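Local structure of 378aa long hypothetical citrate synthase (Sulfolobus tokodaii, 1VGM) at residues Glu72-Pro77 with Ile124-Ala129; Ile131-Tyr136 with Ala159-Lys164. The protein is a hypothetical citrate synthase, a mainly helical protein of the citrate synthase family whose assembly contains two chains. All coordinates share one frame; numbering follows the deposited sequence.

Contact 1 of 2, residues Glu72-Pro77 with Ile124-Ala129; sequences ESFEVP and IIAKTA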
loop_
_atom_site.group_PDB
_atom_site.type_symbol
_atom_site.label_atom_id
_atom_site.label_comp_id
_atom_site.label_asym_id
_atom_site.label_seq_id
_atom_site.Cartn_x
_atom_site.Cartn_y
_atom_site.Cartn_z
ATOM N N GLU A 72 -27.616 -2.924 -0.929
ATOM C CA GLU A 72 -27.486 -3.838 -2.056
ATOM C C GLU A 72 -26.035 -4.241 -2.325
ATOM O O GLU A 72 -25.756 -4.911 -3.314
ATOM C CB GLU A 72 -28.096 -3.219 -3.325
ATOM C CG GLU A 72 -27.253 -2.126 -3.965
ATOM C CD GLU A 72 -27.996 -1.376 -5.068
ATOM O OE1 GLU A 72 -27.466 -0.364 -5.573
ATOM O OE2 GLU A 72 -29.110 -1.799 -5.432
ATOM N N SER A 73 -25.111 -3.843 -1.452
ATOM C CA SER A 73 -23.693 -3.988 -1.766
ATOM C C SER A 73 -22.860 -4.777 -0.749
ATOM O O SER A 73 -21.630 -4.692 -0.767
ATOM C CB SER A 73 -23.065 -2.610 -1.962
ATOM O OG SER A 73 -23.705 -1.899 -3.002
ATOM N N PHE A 74 -23.508 -5.547 0.124
ATOM C CA PHE A 74 -22.796 -6.256 1.197
ATOM C C PHE A 74 -22.098 -7.532 0.723
ATOM O O PHE A 74 -21.136 -7.994 1.344
ATOM C CB PHE A 74 -23.760 -6.604 2.340
ATOM C CG PHE A 74 -24.072 -5.443 3.244
ATOM C CD1 PHE A 74 -25.395 -5.110 3.530
ATOM C CD2 PHE A 74 -23.049 -4.691 3.827
ATOM C CE1 PHE A 74 -25.702 -4.036 4.373
ATOM C CE2 PHE A 74 -23.341 -3.614 4.669
ATOM C CZ PHE A 74 -24.671 -3.289 4.950
ATOM N N GLU A 75 -22.588 -8.104 -0.371
ATOM C CA GLU A 75 -21.994 -9.311 -0.944
ATOM C C GLU A 75 -20.520 -9.087 -1.274
ATOM O O GLU A 75 -20.139 -8.009 -1.727
ATOM C CB GLU A 75 -22.740 -9.699 -2.224
ATOM C CG GLU A 75 -23.180 -8.492 -3.053
ATOM C CD GLU A 75 -23.179 -8.762 -4.551
ATOM O OE1 GLU A 75 -23.817 -9.754 -4.976
ATOM O OE2 GLU A 75 -22.545 -7.981 -5.299
ATOM N N VAL A 76 -19.700 -10.111 -1.066
ATOM C CA VAL A 76 -18.333 -10.114 -1.586
ATOM C C VAL A 76 -18.063 -11.395 -2.374
ATOM O O VAL A 76 -18.768 -12.393 -2.215
ATOM C CB VAL A 76 -17.294 -10.035 -0.442
ATOM C CG1 VAL A 76 -17.379 -8.687 0.256
ATOM C CG2 VAL A 76 -17.535 -11.171 0.544
ATOM N N PRO A 77 -17.033 -11.386 -3.233
ATOM C CA PRO A 77 -16.665 -12.608 -3.957
ATOM C C PRO A 77 -16.427 -13.730 -2.966
ATOM O O PRO A 77 -15.972 -13.486 -1.844
ATOM C CB PRO A 77 -15.383 -12.221 -4.695
ATOM C CG PRO A 77 -15.470 -10.726 -4.834
ATOM C CD PRO A 77 -16.147 -10.258 -3.575
ATOM N N ILE A 124 -17.923 0.208 -1.507
ATOM C CA ILE A 124 -16.732 -0.231 -0.782
ATOM C C ILE A 124 -16.952 -0.163 0.733
ATOM O O ILE A 124 -16.504 -1.027 1.481
ATOM C CB ILE A 124 -15.498 0.640 -1.142
ATOM C CG1 ILE A 124 -15.167 0.484 -2.630
ATOM C CG2 ILE A 124 -14.286 0.242 -0.264
ATOM C CD1 ILE A 124 -13.979 1.319 -3.074
ATOM N N ILE A 125 -17.651 0.873 1.175
ATOM C CA ILE A 125 -17.985 1.015 2.584
ATOM C C ILE A 125 -18.890 -0.128 3.041
ATOM O O ILE A 125 -18.714 -0.678 4.125
ATOM C CB ILE A 125 -18.641 2.399 2.846
ATOM C CG1 ILE A 125 -17.551 3.477 2.802
ATOM C CG2 ILE A 125 -19.344 2.426 4.200
ATOM C CD1 ILE A 125 -18.067 4.884 2.593
ATOM N N ALA A 126 -19.835 -0.510 2.196
ATOM C CA ALA A 126 -20.659 -1.690 2.452
ATOM C C ALA A 126 -19.802 -2.934 2.694
ATOM O O ALA A 126 -19.992 -3.655 3.671
ATOM C CB ALA A 126 -21.602 -1.920 1.273
ATOM N N LYS A 127 -18.851 -3.178 1.804
ATOM C CA LYS A 127 -18.094 -4.424 1.833
ATOM C C LYS A 127 -17.049 -4.442 2.940
ATOM O O LYS A 127 -16.652 -5.506 3.401
ATOM C CB LYS A 127 -17.425 -4.652 0.474
ATOM C CG LYS A 127 -18.437 -4.830 -0.658
ATOM C CD LYS A 127 -17.770 -4.981 -2.018
ATOM C CE LYS A 127 -18.786 -4.813 -3.146
ATOM N NZ LYS A 127 -19.917 -5.776 -3.021
ATOM N N THR A 128 -16.609 -3.262 3.368
ATOM C CA THR A 128 -15.708 -3.146 4.512
ATOM C C THR A 128 -16.369 -3.707 5.777
ATOM O O THR A 128 -15.727 -4.371 6.585
ATOM C CB THR A 128 -15.316 -1.664 4.748
ATOM O OG1 THR A 128 -14.798 -1.110 3.531
ATOM C CG2 THR A 128 -14.264 -1.552 5.829
ATOM N N ALA A 129 -17.660 -3.447 5.941
ATOM C CA ALA A 129 -18.419 -4.004 7.060
ATOM C C ALA A 129 -18.484 -5.527 6.965
ATOM O O ALA A 129 -18.302 -6.233 7.958
ATOM C CB ALA A 129 -19.842 -3.423 7.069
#
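F74 and K127 bring their backbones closest, CA to CA 5.1 Å, where the loop 72-77 passes alongside one stretch of helix 117-139. In the mainly helical citrate synthase fold, this loop joins helices 60-71 and 78-84 and is held against helix 117-139 by a lysine that binds its main chain. K127 is extended as far as CE, and its last torsion (chi4 -57°) then turns NZ aside onto two loop carbonyls. NZ donates to S73 O at 3.0 Å from above the carbonyl plane, with a C=O...N angle of 123°. The bond from NZ to E75 O is shorter, 2.6 Å, and straighter at the oxygen, where the angle is 165°. Y108 OH, on helix 93-108, adds a weak hydrogen bond to the same ammonium group. The E75 side chain runs alongside that of K127, but OE2 stays 4.1 Å from NZ, too far for a salt bridge, so any attraction between the charges is probably modest. The V76 side chain runs antiparallel to that of the lysine, CG1 lying 4.0 Å from K127 CB. Elsewhere in the contact S73 CB sits 3.6 Å from A126 CB, while S73 OG is hydrogen-bonded to I69 O, in the last turn of helix 60-71. The main chain of F74 is tied as well, its O accepting a hydrogen bond from T130 OG1, just beyond the segment on the same helix. Although the F74 CA-CB bond heads away from helix 117-139, the ring returns to it. In apolar contact, F74 CE2 comes within 4.2 Å of the methyl of A129, and A126 O lies at the ring edge, near its plane, 3.2 Å from F74 CD2.

Contact 2 of 2, residues Ile131-Tyr136 with Ala159-Lys164; sequences ITANIY and AATFGK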
loop_
_atom_site.group_PDB
_atom_site.type_symbol
_atom_site.label_atom_id
_atom_site.label_comp_id
_atom_site.label_asym_id
_atom_site.label_seq_id
_atom_site.Cartn_x
_atom_site.Cartn_y
_atom_site.Cartn_z
ATOM N N ILE A 131 -16.401 -7.521 5.400
ATOM C CA ILE A 131 -15.067 -8.055 5.653
ATOM C C ILE A 131 -14.689 -7.990 7.138
ATOM O O ILE A 131 -14.158 -8.948 7.684
ATOM C CB ILE A 131 -14.010 -7.308 4.806
ATOM C CG1 ILE A 131 -14.090 -7.803 3.360
ATOM C CG2 ILE A 131 -12.610 -7.536 5.363
ATOM C CD1 ILE A 131 -13.475 -6.844 2.355
ATOM N N THR A 132 -14.971 -6.868 7.791
ATOM C CA THR A 132 -14.576 -6.696 9.184
ATOM C C THR A 132 -15.378 -7.648 10.081
ATOM O O THR A 132 -14.835 -8.233 11.021
ATOM C CB THR A 132 -14.808 -5.233 9.651
ATOM O OG1 THR A 132 -14.040 -4.335 8.836
ATOM C CG2 THR A 132 -14.400 -5.066 11.102
ATOM N N ALA A 133 -16.667 -7.801 9.787
ATOM C CA ALA A 133 -17.514 -8.729 10.523
ATOM C C ALA A 133 -16.986 -10.152 10.423
ATOM O O ALA A 133 -16.960 -10.891 11.413
ATOM C CB ALA A 133 -18.941 -8.669 9.997
ATOM N N ASN A 134 -16.554 -10.545 9.232
ATOM C CA ASN A 134 -16.190 -11.938 9.012
ATOM C C ASN A 134 -14.760 -12.244 9.447
ATOM O O ASN A 134 -14.414 -13.399 9.727
ATOM C CB ASN A 134 -16.380 -12.304 7.541
ATOM C CG ASN A 134 -17.801 -12.709 7.231
ATOM O OD1 ASN A 134 -18.215 -13.829 7.527
ATOM N ND2 ASN A 134 -18.564 -11.797 6.641
ATOM N N ILE A 135 -13.935 -11.206 9.515
ATOM C CA ILE A 135 -12.630 -11.341 10.143
ATOM C C ILE A 135 -12.787 -11.717 11.608
ATOM O O ILE A 135 -12.148 -12.657 12.075
ATOM C CB ILE A 135 -11.804 -10.032 10.049
ATOM C CG1 ILE A 135 -11.377 -9.801 8.598
ATOM C CG2 ILE A 135 -10.578 -10.125 10.968
ATOM C CD1 ILE A 135 -10.515 -8.580 8.397
ATOM N N TYR A 136 -13.633 -10.988 12.333
ATOM C CA TYR A 136 -13.977 -11.392 13.696
ATOM C C TYR A 136 -14.423 -12.852 13.732
ATOM O O TYR A 136 -13.962 -13.635 14.562
ATOM C CB TYR A 136 -15.088 -10.504 14.269
ATOM C CG TYR A 136 -15.726 -11.060 15.524
ATOM C CD1 TYR A 136 -15.013 -11.133 16.723
ATOM C CD2 TYR A 136 -17.038 -11.536 15.504
ATOM C CE1 TYR A 136 -15.591 -11.674 17.873
ATOM C CE2 TYR A 136 -17.629 -12.075 16.644
ATOM C CZ TYR A 136 -16.899 -12.143 17.822
ATOM O OH TYR A 136 -17.489 -12.693 18.931
ATOM N N ALA A 159 -25.150 -6.792 13.612
ATOM C CA ALA A 159 -25.946 -8.013 13.546
ATOM C C ALA A 159 -25.184 -9.154 12.867
ATOM O O ALA A 159 -25.250 -10.304 13.300
ATOM C CB ALA A 159 -27.270 -7.738 12.809
ATOM N N ALA A 160 -24.456 -8.829 11.806
ATOM C CA ALA A 160 -23.641 -9.818 11.114
ATOM C C ALA A 160 -22.522 -10.307 12.028
ATOM O O ALA A 160 -22.246 -11.503 12.118
ATOM C CB ALA A 160 -23.058 -9.206 9.860
ATOM N N THR A 161 -21.875 -9.365 12.702
ATOM C CA THR A 161 -20.738 -9.680 13.548
ATOM C C THR A 161 -21.131 -10.645 14.667
ATOM O O THR A 161 -20.494 -11.685 14.846
ATOM C CB THR A 161 -20.138 -8.391 14.155
ATOM O OG1 THR A 161 -19.611 -7.580 13.097
ATOM C CG2 THR A 161 -19.023 -8.719 15.141
ATOM N N PHE A 162 -22.178 -10.305 15.414
ATOM C CA PHE A 162 -22.516 -11.050 16.622
ATOM C C PHE A 162 -23.714 -11.988 16.448
ATOM O O PHE A 162 -24.041 -12.762 17.351
ATOM C CB PHE A 162 -22.763 -10.071 17.776
ATOM C CG PHE A 162 -21.560 -9.233 18.119
ATOM C CD1 PHE A 162 -21.561 -7.854 17.894
ATOM C CD2 PHE A 162 -20.396 -9.837 18.597
ATOM C CE1 PHE A 162 -20.419 -7.086 18.139
ATOM C CE2 PHE A 162 -19.247 -9.082 18.846
ATOM C CZ PHE A 162 -19.257 -7.703 18.612
ATOM N N GLY A 163 -24.357 -11.920 15.285
ATOM C CA GLY A 163 -25.385 -12.887 14.956
ATOM C C GLY A 163 -26.640 -12.731 15.787
ATOM O O GLY A 163 -27.346 -13.699 16.050
ATOM N N LYS A 164 -26.925 -11.499 16.176
ATOM C CA LYS A 164 -27.909 -11.183 17.190
ATOM C C LYS A 164 -28.376 -9.763 16.900
ATOM O O LYS A 164 -27.589 -8.933 16.420
ATOM C CB LYS A 164 -27.244 -11.224 18.568
ATOM C CG LYS A 164 -28.179 -11.313 19.755
ATOM C CD LYS A 164 -27.431 -11.378 21.082
ATOM C CE LYS A 164 -26.125 -10.588 21.051
ATOM N NZ LYS A 164 -25.390 -10.641 22.350
#
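A133 and Y136 pack against A160, T161 and F162 in a close helix-to-helix contact without a hydrogen bond between the segments, joining helix 117-139 to the C-terminal end of helix 153-162. The CA atoms of A133 and T161 are 4.5 Å apart, and A133 CB lies 3.4 Å from T161 OG1. That hydroxyl is bonded to F157 O, one turn back in its own helix. CG of Y136 is anti to the backbone N (chi1 166°), which brings it within 4.1 Å of T161 CG2; the two side chains cross at about a right angle. T161 O lies at the edge of the tyrosine ring, 3.4 Å from Y136 CE2, while T161 CG2 is 3.5 Å from Y136 CD2. The same methyl also rests over the centre of the F162 ring. F162 in turn directs its edge toward the face of Y136 in an offset edge-to-face pair, centroids 5.4 Å apart and planes at 61°. G163, with positive phi, ends the helix just beyond. F162 makes a second edge-to-face pair with F326, R137 NE of helix 117-139 binds A160 O, and I131 packs onto helix 93-108.

In the fold
Contacts 1 and 2 follow one another along helix 117-139, their centres about 13 Å apart. Residues 124-129 receive the loop 72-77, and residues 131-136 receive the end of helix 153-162; T130 lies between them. Helix 153-162 also links the two regions: its S156 touches F74, Y153 and F157 touch A129, and F157 goes on to touch T132 and A133. T128 O accepts a hydrogen bond from T132 OG1, a side-chain bond within the helix that spans from one contact to the next. Both are buried contacts on the same side of the chain's centre, each centred about 17 Å from it, and the other chain of the assembly touches neither.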